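Local coordinates for protein alpha-glucosidase ([Eubacterium] rectale, PDB 6PNR) that probably hydrolyses alpha-linked sulfoquinovosides as a GH31 glycosidase, here holding a sulfonated aza-sugar inhibitor in its pocket, at residues A[254-257]-A[258-261]; A[404-408]-A[409-413]; A[147-150]-A[151-155]; A[655-658]-A[659-662]. All coordinates share one frame; numbering follows the deposited sequence.

Interaction 1: residues A[254-257]-A[258-261]; sequences FGLL and DKTL
In the beta-alpha-beta unit formed by strand 242-245, helix 250-262 and strand 267-271 of the GH31 TIM barrel, Leu257 and Leu261 lie one helical turn apart and pack side by side, pointing the same way. Their CD1 methyls meet, Leu257 CD1 to Leu261 CD1 at 3.8 Å. The two side chains start out differently: in Leu257 CG is anti to the backbone N (chi1 173°), so the branch runs outward at about the level of its own CA, and Leu261, with CG anti to its carbonyl carbon (chi1 -66°), leans back over the preceding turn to meet it. Leu261 CG therefore also rests 3.4 Å from Leu257 O. Both leucines touch Val267 of the following strand, while Leu257 extends further, to Ile244 and to Ile308 of helix 301-310, so this ridge faces the barrel and the next helix.

The backbone carries regular i to i+4 bonds, among them Leu261 N to Leu257 O at 2.9 Å. Thr260 adds a side-chain bond to the helix. The buried hydroxyl also has a hydrogen-bond partner beyond the helix in Tyr534 OH, and the NZ of neighbouring Lys259 reaches Tyr535 O. Leu256 O is gripped twice, by Thr260 N and by Thr260 OG1, each at 2.8 Å, the two donors arriving from opposite faces of the carbonyl plane.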
# COMPACT_ATOMS: atom_id res chain seq x y z
N PHE A 254 26.78 -35.99 -11.20
CA PHE A 254 27.93 -36.28 -12.05
C PHE A 254 27.50 -36.89 -13.38
O PHE A 254 28.21 -36.73 -14.38
CB PHE A 254 28.93 -37.16 -11.31
CG PHE A 254 29.57 -36.46 -10.12
CD1 PHE A 254 30.39 -35.36 -10.30
CD2 PHE A 254 29.31 -36.87 -8.83
CE1 PHE A 254 30.96 -34.70 -9.22
CE2 PHE A 254 29.87 -36.22 -7.74
CZ PHE A 254 30.70 -35.13 -7.94
N GLY A 255 26.32 -37.52 -13.42
CA GLY A 255 25.75 -37.92 -14.70
C GLY A 255 25.45 -36.75 -15.60
O GLY A 255 25.70 -36.80 -16.81
N LEU A 256 24.89 -35.67 -15.04
CA LEU A 256 24.59 -34.48 -15.83
C LEU A 256 25.87 -33.77 -16.28
O LEU A 256 25.91 -33.17 -17.36
CB LEU A 256 23.68 -33.54 -15.04
CG LEU A 256 22.21 -33.98 -15.03
CD1 LEU A 256 21.40 -33.19 -14.03
CD2 LEU A 256 21.64 -33.84 -16.41
N LEU A 257 26.91 -33.81 -15.45
CA LEU A 257 28.22 -33.32 -15.86
C LEU A 257 28.70 -34.05 -17.11
O LEU A 257 29.07 -33.42 -18.11
CB LEU A 257 29.21 -33.50 -14.72
CG LEU A 257 30.67 -33.19 -15.06
CD1 LEU A 257 30.78 -31.76 -15.59
CD2 LEU A 257 31.51 -33.37 -13.79
N ASP A 258 28.69 -35.38 -17.06
CA ASP A 258 29.08 -36.18 -18.23
C ASP A 258 28.24 -35.83 -19.45
O ASP A 258 28.78 -35.67 -20.55
CB ASP A 258 28.95 -37.67 -17.89
CG ASP A 258 29.91 -38.10 -16.79
OD1 ASP A 258 30.98 -37.48 -16.66
OD2 ASP A 258 29.59 -39.06 -16.05
N LYS A 259 26.92 -35.69 -19.28
CA LYS A 259 26.05 -35.32 -20.40
C LYS A 259 26.44 -33.96 -20.96
O LYS A 259 26.54 -33.78 -22.18
CB LYS A 259 24.58 -35.30 -19.93
CG LYS A 259 23.58 -35.03 -21.04
CD LYS A 259 22.15 -34.96 -20.49
CE LYS A 259 21.13 -35.19 -21.59
NZ LYS A 259 19.72 -35.29 -21.07
N THR A 260 26.68 -33.00 -20.08
CA THR A 260 27.08 -31.67 -20.53
C THR A 260 28.38 -31.72 -21.33
O THR A 260 28.46 -31.19 -22.45
CB THR A 260 27.22 -30.75 -19.32
OG1 THR A 260 25.95 -30.71 -18.64
CG2 THR A 260 27.61 -29.34 -19.76
N LEU A 261 29.38 -32.40 -20.79
CA LEU A 261 30.65 -32.56 -21.50
C LEU A 261 30.46 -33.34 -22.80
O LEU A 261 31.09 -33.02 -23.82
CB LEU A 261 31.67 -33.25 -20.60
CG LEU A 261 32.11 -32.47 -19.36
CD1 LEU A 261 32.80 -33.40 -18.36
CD2 LEU A 261 33.03 -31.31 -19.75

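Interaction 2: residues A[404-408]-A[409-413]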
# COMPACT_ATOMS: atom_id res chain seq x y z
N SER A 404 26.82 -8.47 20.73
CA SER A 404 27.27 -7.09 20.66
C SER A 404 26.51 -6.19 21.62
O SER A 404 27.00 -5.10 21.95
CB SER A 404 27.11 -6.53 19.25
OG SER A 404 25.73 -6.35 18.97
N GLY A 405 25.32 -6.60 22.06
CA GLY A 405 24.45 -5.76 22.86
C GLY A 405 23.78 -4.64 22.10
O GLY A 405 22.97 -3.91 22.69
N LYS A 406 24.09 -4.46 20.81
CA LYS A 406 23.43 -3.45 20.00
C LYS A 406 22.02 -3.92 19.64
O LYS A 406 21.70 -5.11 19.64
CB LYS A 406 24.23 -3.18 18.73
CG LYS A 406 25.61 -2.61 18.99
CD LYS A 406 26.31 -2.20 17.69
CE LYS A 406 27.67 -1.56 17.96
NZ LYS A 406 28.22 -0.90 16.74
N SER A 407 21.16 -2.95 19.32
CA SER A 407 19.79 -3.29 18.95
C SER A 407 19.77 -4.03 17.61
O SER A 407 20.56 -3.72 16.72
CB SER A 407 18.93 -2.04 18.85
OG SER A 407 17.73 -2.32 18.16
N PRO A 408 18.88 -5.01 17.44
CA PRO A 408 18.70 -5.60 16.11
C PRO A 408 18.22 -4.60 15.08
O PRO A 408 18.36 -4.86 13.87
CB PRO A 408 17.66 -6.71 16.36
CG PRO A 408 16.92 -6.23 17.58
CD PRO A 408 17.98 -5.62 18.44
N MET A 409 17.69 -3.44 15.50
CA MET A 409 17.39 -2.38 14.54
C MET A 409 18.66 -1.81 13.91
O MET A 409 18.59 -1.17 12.86
CB MET A 409 16.60 -1.26 15.22
CG MET A 409 15.17 -1.66 15.63
SD MET A 409 14.14 -2.10 14.22
CE MET A 409 14.15 -0.58 13.27
N ILE A 410 19.81 -2.05 14.53
CA ILE A 410 21.10 -1.63 13.99
C ILE A 410 21.84 -2.80 13.36
O ILE A 410 22.49 -2.63 12.33
CB ILE A 410 21.95 -0.98 15.11
CG1 ILE A 410 21.24 0.23 15.72
CG2 ILE A 410 23.35 -0.64 14.60
CD1 ILE A 410 20.98 1.36 14.76
N GLU A 411 21.76 -3.99 13.96
CA GLU A 411 22.51 -5.13 13.45
C GLU A 411 21.86 -5.79 12.23
O GLU A 411 22.54 -6.53 11.52
CB GLU A 411 22.70 -6.18 14.54
CG GLU A 411 23.49 -5.68 15.74
CD GLU A 411 24.98 -5.61 15.47
OE1 GLU A 411 25.39 -5.59 14.29
OE2 GLU A 411 25.75 -5.60 16.46
N HIS A 412 20.56 -5.54 11.99
CA HIS A 412 19.89 -6.16 10.85
C HIS A 412 20.62 -5.87 9.54
O HIS A 412 20.95 -6.79 8.79
CB HIS A 412 18.43 -5.69 10.76
CG HIS A 412 17.74 -6.16 9.52
ND1 HIS A 412 17.10 -7.38 9.44
CD2 HIS A 412 17.65 -5.61 8.29
CE1 HIS A 412 16.62 -7.54 8.22
NE2 HIS A 412 16.94 -6.48 7.50
N ASN A 413 20.87 -4.59 9.25
CA ASN A 413 21.58 -4.25 8.02
C ASN A 413 23.06 -4.59 8.11
O ASN A 413 23.73 -4.66 7.08
CB ASN A 413 21.44 -2.76 7.70
CG ASN A 413 20.05 -2.39 7.20
OD1 ASN A 413 19.33 -3.23 6.66
ND2 ASN A 413 19.68 -1.13 7.37
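Glu411 lays its carboxylate end against Ser404 and across the aliphatic part of Lys406, joining the first turn of helix 408-429 in the TIM-barrel domain to the loop 404-407 that leads into it. Ser404 OG donates to Glu411 OE2 at 2.6 Å, meeting that oxygen on its anti side and 16° out of the carboxylate plane. The glutamate reaches the serine because its chain bends at chi2 (-77°) and turns back toward the loop. Its other oxygen, OE1, is bonded to His414 ND1, so both oxygens of this buried carboxylate are held and its rotation is probably restricted.

Ser404 OG has a second role, accepting from Lys406 N at 3.1 Å to close an ST turn. The same hydroxyl thus shapes the loop and ties it to the helix. The Lys406 and Glu411 side chains cross at about a right angle, with Lys406 CB 3.6 Å from Glu411 OE2. Lys406 NZ stays 5.3 Å from Glu411 OE2, a separation at which the opposite charges may still attract weakly.

Ser407 is the N-cap. Its OG, anti to the backbone N (chi1 165°), is placed to accept from Met409 N at 2.9 Å. Beyond the cap, His412 stacks on Trp134 and directs its imidazole nitrogens to Thr135 O and Leu395 O. Ser407 O takes two donors of the first turn: Glu411 N lies in the carbonyl plane, whereas Ile410 N, 2.9 Å from Ser407 O, sits well above it.

Interaction 3: residues A[147-150]-A[151-155]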
# COMPACT_ATOMS: atom_id res chain seq x y z
N TYR A 147 -0.09 -10.63 -11.71
CA TYR A 147 -0.68 -11.74 -10.97
C TYR A 147 0.32 -12.36 -10.00
O TYR A 147 -0.02 -12.64 -8.84
CB TYR A 147 -1.21 -12.79 -11.96
CG TYR A 147 -1.84 -14.00 -11.32
CD1 TYR A 147 -3.13 -13.94 -10.77
CD2 TYR A 147 -1.16 -15.21 -11.28
CE1 TYR A 147 -3.72 -15.08 -10.19
CE2 TYR A 147 -1.73 -16.35 -10.70
CZ TYR A 147 -3.01 -16.27 -10.15
OH TYR A 147 -3.54 -17.39 -9.58
N VAL A 148 1.57 -12.55 -10.43
CA VAL A 148 2.58 -13.16 -9.55
C VAL A 148 2.80 -12.31 -8.31
O VAL A 148 2.91 -12.84 -7.19
CB VAL A 148 3.90 -13.38 -10.32
CG1 VAL A 148 5.05 -13.66 -9.34
CG2 VAL A 148 3.74 -14.54 -11.30
N THR A 149 2.89 -10.99 -8.47
CA THR A 149 3.08 -10.13 -7.30
C THR A 149 1.88 -10.21 -6.37
O THR A 149 2.03 -10.33 -5.14
CB THR A 149 3.32 -8.69 -7.72
OG1 THR A 149 4.42 -8.62 -8.64
CG2 THR A 149 3.62 -7.82 -6.50
N TRP A 150 0.67 -10.10 -6.93
CA TRP A 150 -0.53 -10.13 -6.12
C TRP A 150 -0.62 -11.43 -5.32
O TRP A 150 -0.78 -11.40 -4.09
CB TRP A 150 -1.77 -9.92 -7.00
CG TRP A 150 -3.06 -10.06 -6.25
CD1 TRP A 150 -3.45 -9.35 -5.16
CD2 TRP A 150 -4.12 -10.97 -6.54
NE1 TRP A 150 -4.68 -9.76 -4.74
CE2 TRP A 150 -5.12 -10.75 -5.58
CE3 TRP A 150 -4.32 -11.94 -7.52
CZ2 TRP A 150 -6.31 -11.49 -5.56
CZ3 TRP A 150 -5.51 -12.67 -7.51
CH2 TRP A 150 -6.48 -12.44 -6.54
N ARG A 151 -0.49 -12.58 -5.99
CA ARG A 151 -0.54 -13.85 -5.26
C ARG A 151 0.59 -13.94 -4.24
O ARG A 151 0.39 -14.44 -3.13
CB ARG A 151 -0.49 -15.05 -6.22
CG ARG A 151 -1.64 -15.20 -7.20
CD ARG A 151 -3.02 -15.09 -6.55
NE ARG A 151 -3.20 -16.01 -5.44
CZ ARG A 151 -4.16 -15.90 -4.52
NH1 ARG A 151 -5.04 -14.90 -4.60
NH2 ARG A 151 -4.24 -16.77 -3.53
N SER A 152 1.78 -13.45 -4.59
CA SER A 152 2.88 -13.47 -3.62
C SER A 152 2.52 -12.67 -2.37
O SER A 152 2.83 -13.10 -1.25
CB SER A 152 4.17 -12.94 -4.24
OG SER A 152 4.69 -13.83 -5.22
N ASP A 153 1.84 -11.53 -2.54
CA ASP A 153 1.34 -10.78 -1.38
C ASP A 153 0.29 -11.56 -0.61
O ASP A 153 0.36 -11.66 0.62
CB ASP A 153 0.74 -9.43 -1.81
CG ASP A 153 1.79 -8.41 -2.19
OD1 ASP A 153 2.96 -8.55 -1.76
OD2 ASP A 153 1.44 -7.44 -2.90
N VAL A 154 -0.72 -12.09 -1.30
CA VAL A 154 -1.86 -12.69 -0.60
C VAL A 154 -1.41 -13.90 0.21
O VAL A 154 -1.74 -14.02 1.39
CB VAL A 154 -2.97 -13.05 -1.59
CG1 VAL A 154 -4.07 -13.92 -0.89
CG2 VAL A 154 -3.58 -11.79 -2.17
N GLU A 155 -0.65 -14.80 -0.40
CA GLU A 155 -0.28 -16.05 0.26
C GLU A 155 0.97 -15.92 1.11
O GLU A 155 1.06 -16.56 2.16
CB GLU A 155 -0.07 -17.16 -0.76
CG GLU A 155 -1.20 -17.24 -1.77
CD GLU A 155 -1.27 -18.57 -2.47
OE1 GLU A 155 -0.32 -19.36 -2.33
OE2 GLU A 155 -2.28 -18.81 -3.18
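The Tyr147 ring carries Arg151 CG over one face, 3.6 Å from the ring centroid in a CH-pi contact, while the indole of Trp150 receives both Arg151 and Val154 on a face. Arg151 CZ lies 4.8 Å from the centroid of the Trp150 six-membered ring, a cation-pi contact. The guanidinium is not stacked flat: its plane stands 79° to the indole, with NH1 the part that dips nearest, 3.4 Å from Trp150 CH2. Val154 CG2 covers the five-membered ring, 3.9 Å from its centroid. Bends at chi2 (-50°) and chi3 (-54°) carry the Arg151 chain past Tyr147 and over the tryptophan. At the guanidinium edge, NH2 forms a salt bridge to Glu155 OE2 of 2.9 Å, nearly in plane and on the anti lone pair, which helps fix the group's rotation.

On another side of the helix, Ser152 OG donates to Val148 O at 2.8 Å. Helix 147-156, between strands 130-133 and 168-174 in sequence, takes part in the dimer interface: Trp150 stacks on Trp150 of the second subunit, and its NE1 bonds to Lys144 O of that subunit. Within its own chain, Arg151, Ser152 and Glu155 rest on Phe498, in a loop between strand 490-491 and helix 504-514.

Interaction 4: residues A[655-658]-A[659-662]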
# COMPACT_ATOMS: atom_id res chain seq x y z
N ALA A 655 40.35 -6.03 -30.82
CA ALA A 655 39.52 -6.20 -32.00
C ALA A 655 39.82 -7.51 -32.71
O ALA A 655 38.96 -8.05 -33.41
CB ALA A 655 39.70 -5.02 -32.96
N ASP A 656 41.02 -8.05 -32.53
CA ASP A 656 41.36 -9.33 -33.15
C ASP A 656 40.56 -10.48 -32.54
O ASP A 656 40.12 -11.39 -33.25
CB ASP A 656 42.86 -9.59 -33.03
CG ASP A 656 43.35 -9.58 -31.58
OD1 ASP A 656 42.85 -8.74 -30.79
OD2 ASP A 656 44.22 -10.41 -31.23
N ILE A 657 40.36 -10.45 -31.22
CA ILE A 657 39.52 -11.45 -30.56
C ILE A 657 38.09 -11.35 -31.06
O ILE A 657 37.45 -12.35 -31.40
CB ILE A 657 39.58 -11.28 -29.03
CG1 ILE A 657 40.96 -11.62 -28.48
CG2 ILE A 657 38.49 -12.11 -28.38
CD1 ILE A 657 41.43 -13.00 -28.84
N PHE A 658 37.56 -10.13 -31.08
CA PHE A 658 36.18 -9.94 -31.51
C PHE A 658 35.98 -10.38 -32.96
O PHE A 658 34.91 -10.89 -33.31
CB PHE A 658 35.78 -8.48 -31.31
CG PHE A 658 35.97 -8.00 -29.89
CD1 PHE A 658 35.68 -8.83 -28.81
CD2 PHE A 658 36.44 -6.72 -29.64
CE1 PHE A 658 35.84 -8.38 -27.52
CE2 PHE A 658 36.60 -6.26 -28.35
CZ PHE A 658 36.31 -7.10 -27.28
N GLU A 659 36.99 -10.20 -33.81
CA GLU A 659 36.88 -10.66 -35.19
C GLU A 659 36.88 -12.18 -35.27
O GLU A 659 36.19 -12.75 -36.12
CB GLU A 659 38.01 -10.08 -36.04
CG GLU A 659 37.84 -8.61 -36.36
CD GLU A 659 39.05 -8.03 -37.09
OE1 GLU A 659 39.91 -8.80 -37.58
OE2 GLU A 659 39.13 -6.78 -37.17
N GLU A 660 37.67 -12.85 -34.43
CA GLU A 660 37.65 -14.30 -34.40
C GLU A 660 36.27 -14.81 -33.99
O GLU A 660 35.79 -15.82 -34.52
CB GLU A 660 38.71 -14.85 -33.46
CG GLU A 660 40.13 -14.56 -33.87
CD GLU A 660 41.14 -15.11 -32.88
OE1 GLU A 660 40.72 -15.75 -31.89
OE2 GLU A 660 42.36 -14.90 -33.08
N ILE A 661 35.62 -14.12 -33.05
CA ILE A 661 34.28 -14.51 -32.63
C ILE A 661 33.30 -14.36 -33.79
O ILE A 661 32.49 -15.26 -34.05
CB ILE A 661 33.83 -13.69 -31.40
CG1 ILE A 661 34.73 -14.01 -30.19
CG2 ILE A 661 32.34 -13.91 -31.11
CD1 ILE A 661 34.54 -13.05 -29.04
N ARG A 662 33.35 -13.23 -34.50
CA ARG A 662 32.47 -13.06 -35.65
C ARG A 662 32.73 -14.12 -36.70
O ARG A 662 31.79 -14.70 -37.26
CB ARG A 662 32.63 -11.67 -36.28
CG ARG A 662 31.75 -11.54 -37.54
CD ARG A 662 31.66 -10.13 -38.10
NE ARG A 662 32.97 -9.54 -38.39
CZ ARG A 662 33.59 -8.69 -37.58
NH1 ARG A 662 33.03 -8.33 -36.43
NH2 ARG A 662 34.78 -8.19 -37.91
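Ile661, one turn on from Ile657, makes the apolar contacts: its CD1 lies 4.1 Å from Ile657 CG2 and also approaches the ring of Phe658. There Ile661 CD1 lies 4.4 Å from Phe658 CD1, at the edge of the ring and near its plane rather than over a face. With CG1 anti to the carbonyl carbon (chi1 -65°) and the chain extended at chi2 (168°), Ile661 runs back along the helix, its CG1 packing on Ile657 O. The methyl thus lies beside both earlier side chains, both on one side of it. Phe658 meets Tyr557 edge-to-face and also touches the ring of Tyr648.

The polar contacts are mainly those of the helix backbone. Glu659 N bonds to Ala655 O at 2.9 Å, and Arg662 N to Phe658 O at 3.1 Å, with the intervening amides of Glu660 and Ile661 making the same i to i+4 step. The methylene chains of Glu659 and Glu660 lie against this backbone: Glu659 CG is 3.2 Å from Ala655 O.

Among the charged groups, Asp656 OD2 and Glu660 OE2 remain 5.2 Å apart on this exposed side, a separation at which these like charges may repel weakly. Arg662 NH1 makes weak hydrogen bonds to Leu624 O and Tyr648 OH.

Overall this is an amphipathic C-terminal helix: its buried residues Phe658 and Ile661 pack on Leu554 of helix 538-568, next to the antiparallel sheet containing strand 646-649, while its acidic residues occupy the exposed side.

From the N terminus the chain first makes interaction 3, on helix 147-156 at the subunit interface, then interaction 1, on the helix between the first two parallel strands of the TIM barrel. Interaction 2 follows, where the loop after strand 386-389 is tied to the start of helix 408-429 that it leads into, and interaction 4 lies on the terminal helix 655-665. All four are local and in series, so none nests within or crosses another; interaction 2 alone joins a loop to a helix. Interactions 2 and 3 approach to about 17 Å between nearest atoms, whereas interactions 2 and 4 lie on opposite sides of the chain's centre, their own centres about 52 Å apart.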